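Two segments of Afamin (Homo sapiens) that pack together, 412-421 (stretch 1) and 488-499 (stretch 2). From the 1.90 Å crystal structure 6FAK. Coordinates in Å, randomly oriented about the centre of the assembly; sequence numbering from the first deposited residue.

Stretch 1 (412-421) IRLTKIAPQL
Stretch 2, residues 488-499: CFESLKADKTYV

Contact between the last turn of a helix and its following turn (412-421) and a stretch (488-499) that begins in the end of another helix, runs extended through 492-495 and then turns, in afamin; the two bury 488 Å² between them, both sides summed. At the apolar centre lies Ile 417, the last helical residue of its stretch (phi/psi -82/-30, chi1 p, chi2 t). Its CD1 stands 4.2 Å from CD1 of Phe 489, at the edge of the ring and near its plane (Phe 489 chi1 m, chi2 -74°), and its CG2 lies 4.2 Å from CB of Leu 492 (chi1 m, chi2 t), whose CA-to-CB bond points toward stretch 1. The same CG2 approaches the backbone, 3.9 Å from O of Lys 493, so the isoleucine packs on main chain as well as side chains. The second apolar pairing is Pro 419 on Tyr 498, both with CA-to-CB bonds directed toward the partner stretch. CB of Pro 419 sits 3.5 Å from the centroid of the Tyr 498 ring and 4° off its normal, a CH-pi contact over the face, while CG of Pro 419 (C-gamma endo pucker) reaches CG of Tyr 498 at 3.5 Å. Tyr 498 takes chi1 t and chi2 78°.

The register pairs Ile 417 with Ala 494 (CA to CA 4.4 Å) and Pro 419 with Tyr 498 (CA to CA 7.1 Å), so the two chains advance the same way through the contact. Where the backbones come closest, the methyl of Ala 494 points sideways, its CB 3.9 Å from CB of Lys 416. Helix 412-417 gives way at Ala 418 (-135/54), where a type I turn to Leu 421 begins, closed by Leu 421 N to Ala 418 O at 3.2 Å. Residues 492-495 are extended (-74/147, -106/168, -54/146, -79/98); a type I turn then runs from Asp 495 to Tyr 498. O of Lys 416, close to the helix end, accepts a hydrogen bond from N of Asp 495 (2.9 Å, 160°) and a CA-H...O contact from CA of Ala 494 (3.3 Å).

Asp 495 (chi1 t, chi2 -15°) works in two directions. Its OD2 accepts a hydrogen bond from NE2 of Gln 420 (2.9 Å, 156°; chi1 m, chi2 p), while its OD1 accepts from N of Thr 497 at 2.9 Å and from OG1 of Thr 497 (chi1 p) at 2.7 Å, tying the carboxylate to its own turn.

Water completes the polar edge. One molecule donates to O of Ile 417 (2.7 Å) and O of Lys 493 (3.1 Å); another links O of Pro 419 (3.1 Å), to which it donates, with OH of Tyr 498 (2.7 Å). A third accepts from N of Ala 494 (3.0 Å) and, weakly, from NH2 of Arg 413 (3.3 Å). Arg 413 (chi1 m, chi2 m, chi3 97°, chi4 -151°) otherwise only approaches stretch 2, its NH1 4.0 Å from O of Leu 492.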

# COMPACT_ATOMS: atom_id res chain seq x y z
N ILE A 412 19.30 -7.23 -5.94
CA ILE A 412 19.83 -8.30 -6.81
C ILE A 412 18.75 -9.41 -7.06
O ILE A 412 18.44 -9.76 -8.22
CB ILE A 412 21.15 -8.93 -6.23
CG1 ILE A 412 22.29 -7.90 -6.29
CG2 ILE A 412 21.53 -10.18 -7.04
CD1 ILE A 412 23.57 -8.28 -5.54
N ARG A 413 18.17 -9.90 -5.99
CA ARG A 413 17.19 -11.00 -6.05
C ARG A 413 15.95 -10.59 -6.82
O ARG A 413 15.53 -11.33 -7.70
CB ARG A 413 16.79 -11.48 -4.65
CG ARG A 413 17.76 -12.54 -4.12
CD ARG A 413 17.48 -13.96 -4.69
NE ARG A 413 18.34 -14.28 -5.85
CZ ARG A 413 18.02 -15.10 -6.86
NH1 ARG A 413 16.85 -15.74 -6.89
NH2 ARG A 413 18.89 -15.29 -7.83
N LEU A 414 15.39 -9.43 -6.50
CA LEU A 414 14.21 -8.95 -7.16
C LEU A 414 14.44 -8.75 -8.67
O LEU A 414 13.56 -9.06 -9.48
CB LEU A 414 13.70 -7.64 -6.55
CG LEU A 414 12.95 -7.64 -5.21
CD1 LEU A 414 12.97 -6.22 -4.59
CD2 LEU A 414 11.52 -8.09 -5.45
N THR A 415 15.58 -8.15 -9.02
CA THR A 415 15.90 -7.89 -10.44
C THR A 415 16.10 -9.22 -11.21
O THR A 415 15.64 -9.34 -12.33
CB THR A 415 17.11 -6.95 -10.57
OG1 THR A 415 16.85 -5.73 -9.84
CG2 THR A 415 17.34 -6.58 -11.97
N LYS A 416 16.73 -10.21 -10.60
CA LYS A 416 16.82 -11.55 -11.20
C LYS A 416 15.47 -12.19 -11.53
O LYS A 416 15.29 -12.85 -12.60
CB LYS A 416 17.61 -12.51 -10.28
CG LYS A 416 19.09 -12.25 -10.19
CD LYS A 416 19.84 -12.69 -11.43
CE LYS A 416 21.36 -12.73 -11.21
NZ LYS A 416 21.92 -13.87 -10.42
N ILE A 417 14.54 -12.09 -10.59
CA ILE A 417 13.29 -12.75 -10.69
C ILE A 417 12.28 -11.99 -11.55
O ILE A 417 11.40 -12.62 -12.13
CB ILE A 417 12.65 -13.16 -9.30
CG1 ILE A 417 12.16 -11.97 -8.54
CG2 ILE A 417 13.59 -14.03 -8.44
CD1 ILE A 417 11.31 -12.35 -7.37
N ALA A 418 12.37 -10.67 -11.58
CA ALA A 418 11.41 -9.77 -12.28
C ALA A 418 12.14 -8.69 -13.09
O ALA A 418 11.90 -7.50 -12.89
CB ALA A 418 10.42 -9.14 -11.29
N PRO A 419 13.07 -9.11 -13.96
CA PRO A 419 13.91 -8.14 -14.68
C PRO A 419 13.13 -7.29 -15.68
O PRO A 419 13.66 -6.26 -16.09
CB PRO A 419 14.95 -9.02 -15.39
CG PRO A 419 14.23 -10.31 -15.61
CD PRO A 419 13.41 -10.48 -14.36
N GLN A 420 11.88 -7.67 -16.02
CA GLN A 420 11.07 -6.95 -16.94
C GLN A 420 10.50 -5.65 -16.33
O GLN A 420 10.08 -4.75 -17.07
CB GLN A 420 9.90 -7.82 -17.46
CG GLN A 420 10.31 -9.07 -18.26
CD GLN A 420 10.71 -10.25 -17.40
OE1 GLN A 420 10.51 -10.27 -16.16
NE2 GLN A 420 11.16 -11.30 -18.05
N LEU A 421 10.51 -5.53 -15.01
CA LEU A 421 10.10 -4.26 -14.35
C LEU A 421 11.08 -3.14 -14.62
O LEU A 421 12.25 -3.36 -14.84
CB LEU A 421 9.96 -4.45 -12.85
CG LEU A 421 8.88 -5.46 -12.47
CD1 LEU A 421 8.87 -5.70 -10.99
CD2 LEU A 421 7.50 -5.06 -12.97
N CYS A 488 5.46 -18.09 -2.11
CA CYS A 488 5.57 -18.34 -3.55
C CYS A 488 6.72 -17.52 -4.20
O CYS A 488 7.58 -18.10 -4.89
CB CYS A 488 4.26 -18.01 -4.25
SG CYS A 488 4.24 -18.52 -5.97
N PHE A 489 6.71 -16.22 -3.97
CA PHE A 489 7.77 -15.32 -4.41
C PHE A 489 9.18 -15.74 -3.95
O PHE A 489 10.12 -15.71 -4.75
CB PHE A 489 7.48 -13.88 -4.01
CG PHE A 489 6.68 -13.16 -5.02
CD1 PHE A 489 7.27 -12.75 -6.22
CD2 PHE A 489 5.32 -12.97 -4.86
CE1 PHE A 489 6.52 -12.14 -7.22
CE2 PHE A 489 4.55 -12.33 -5.87
CZ PHE A 489 5.15 -11.91 -7.04
N GLU A 490 9.27 -16.19 -2.68
CA GLU A 490 10.53 -16.72 -2.10
C GLU A 490 11.04 -17.97 -2.79
O GLU A 490 12.21 -18.24 -2.70
CB GLU A 490 10.39 -17.04 -0.59
CG GLU A 490 9.96 -15.90 0.35
CD GLU A 490 10.77 -14.63 0.24
OE1 GLU A 490 12.01 -14.72 0.12
OE2 GLU A 490 10.16 -13.54 0.31
N SER A 491 10.18 -18.73 -3.44
CA SER A 491 10.58 -19.91 -4.15
C SER A 491 11.08 -19.68 -5.60
O SER A 491 11.55 -20.63 -6.20
CB SER A 491 9.43 -20.91 -4.17
OG SER A 491 8.45 -20.59 -5.18
N LEU A 492 10.94 -18.47 -6.15
CA LEU A 492 11.21 -18.22 -7.56
C LEU A 492 12.69 -18.21 -7.86
O LEU A 492 13.47 -17.78 -7.07
CB LEU A 492 10.60 -16.89 -8.01
CG LEU A 492 9.08 -16.78 -7.97
CD1 LEU A 492 8.59 -15.48 -8.59
CD2 LEU A 492 8.40 -17.97 -8.63
N LYS A 493 13.05 -18.66 -9.05
CA LYS A 493 14.41 -18.60 -9.53
C LYS A 493 14.48 -17.48 -10.57
O LYS A 493 13.45 -16.97 -10.98
CB LYS A 493 14.75 -19.96 -10.14
CG LYS A 493 14.76 -21.06 -9.08
CD LYS A 493 14.77 -22.44 -9.72
CE LYS A 493 15.09 -23.54 -8.71
NZ LYS A 493 15.61 -24.77 -9.38
N ALA A 494 15.69 -17.11 -10.96
CA ALA A 494 15.90 -16.06 -11.96
C ALA A 494 15.12 -16.38 -13.25
O ALA A 494 14.93 -17.55 -13.62
CB ALA A 494 17.40 -15.89 -12.21
N ASP A 495 14.62 -15.34 -13.93
CA ASP A 495 14.03 -15.58 -15.24
C ASP A 495 15.12 -15.73 -16.31
O ASP A 495 15.58 -14.73 -16.88
CB ASP A 495 13.06 -14.47 -15.65
CG ASP A 495 12.37 -14.77 -16.95
OD1 ASP A 495 12.81 -15.69 -17.71
OD2 ASP A 495 11.37 -14.08 -17.24
N LYS A 496 15.47 -16.94 -16.66
CA LYS A 496 16.61 -17.11 -17.59
C LYS A 496 16.31 -16.84 -19.07
O LYS A 496 17.22 -16.86 -19.87
CB LYS A 496 17.28 -18.46 -17.44
CG LYS A 496 18.15 -18.55 -16.20
CD LYS A 496 17.48 -19.45 -15.19
CE LYS A 496 18.16 -19.43 -13.83
NZ LYS A 496 17.10 -19.73 -12.82
N THR A 497 15.07 -16.54 -19.40
CA THR A 497 14.72 -16.15 -20.78
C THR A 497 14.99 -14.66 -21.06
O THR A 497 14.93 -14.21 -22.20
CB THR A 497 13.23 -16.44 -21.06
OG1 THR A 497 12.37 -15.54 -20.33
CG2 THR A 497 12.86 -17.90 -20.67
N TYR A 498 15.25 -13.87 -20.01
CA TYR A 498 15.38 -12.46 -20.15
C TYR A 498 16.63 -12.07 -20.95
O TYR A 498 17.69 -12.58 -20.70
CB TYR A 498 15.40 -11.79 -18.76
CG TYR A 498 15.69 -10.31 -18.78
CD1 TYR A 498 14.70 -9.37 -19.13
CD2 TYR A 498 16.92 -9.83 -18.40
CE1 TYR A 498 15.00 -8.00 -19.11
CE2 TYR A 498 17.20 -8.47 -18.41
CZ TYR A 498 16.23 -7.58 -18.75
OH TYR A 498 16.53 -6.24 -18.68
N VAL A 499 16.46 -11.13 -21.86
CA VAL A 499 17.56 -10.45 -22.56
C VAL A 499 17.34 -8.94 -22.47
O VAL A 499 16.30 -8.45 -22.88
CB VAL A 499 17.66 -10.90 -24.06
CG1 VAL A 499 18.77 -10.14 -24.83
CG2 VAL A 499 17.92 -12.42 -24.12
O HOH W 1 18.01 -18.11 -9.39
O HOH W 2 11.19 -15.32 -12.28
O HOH W 3 14.27 -4.72 -18.66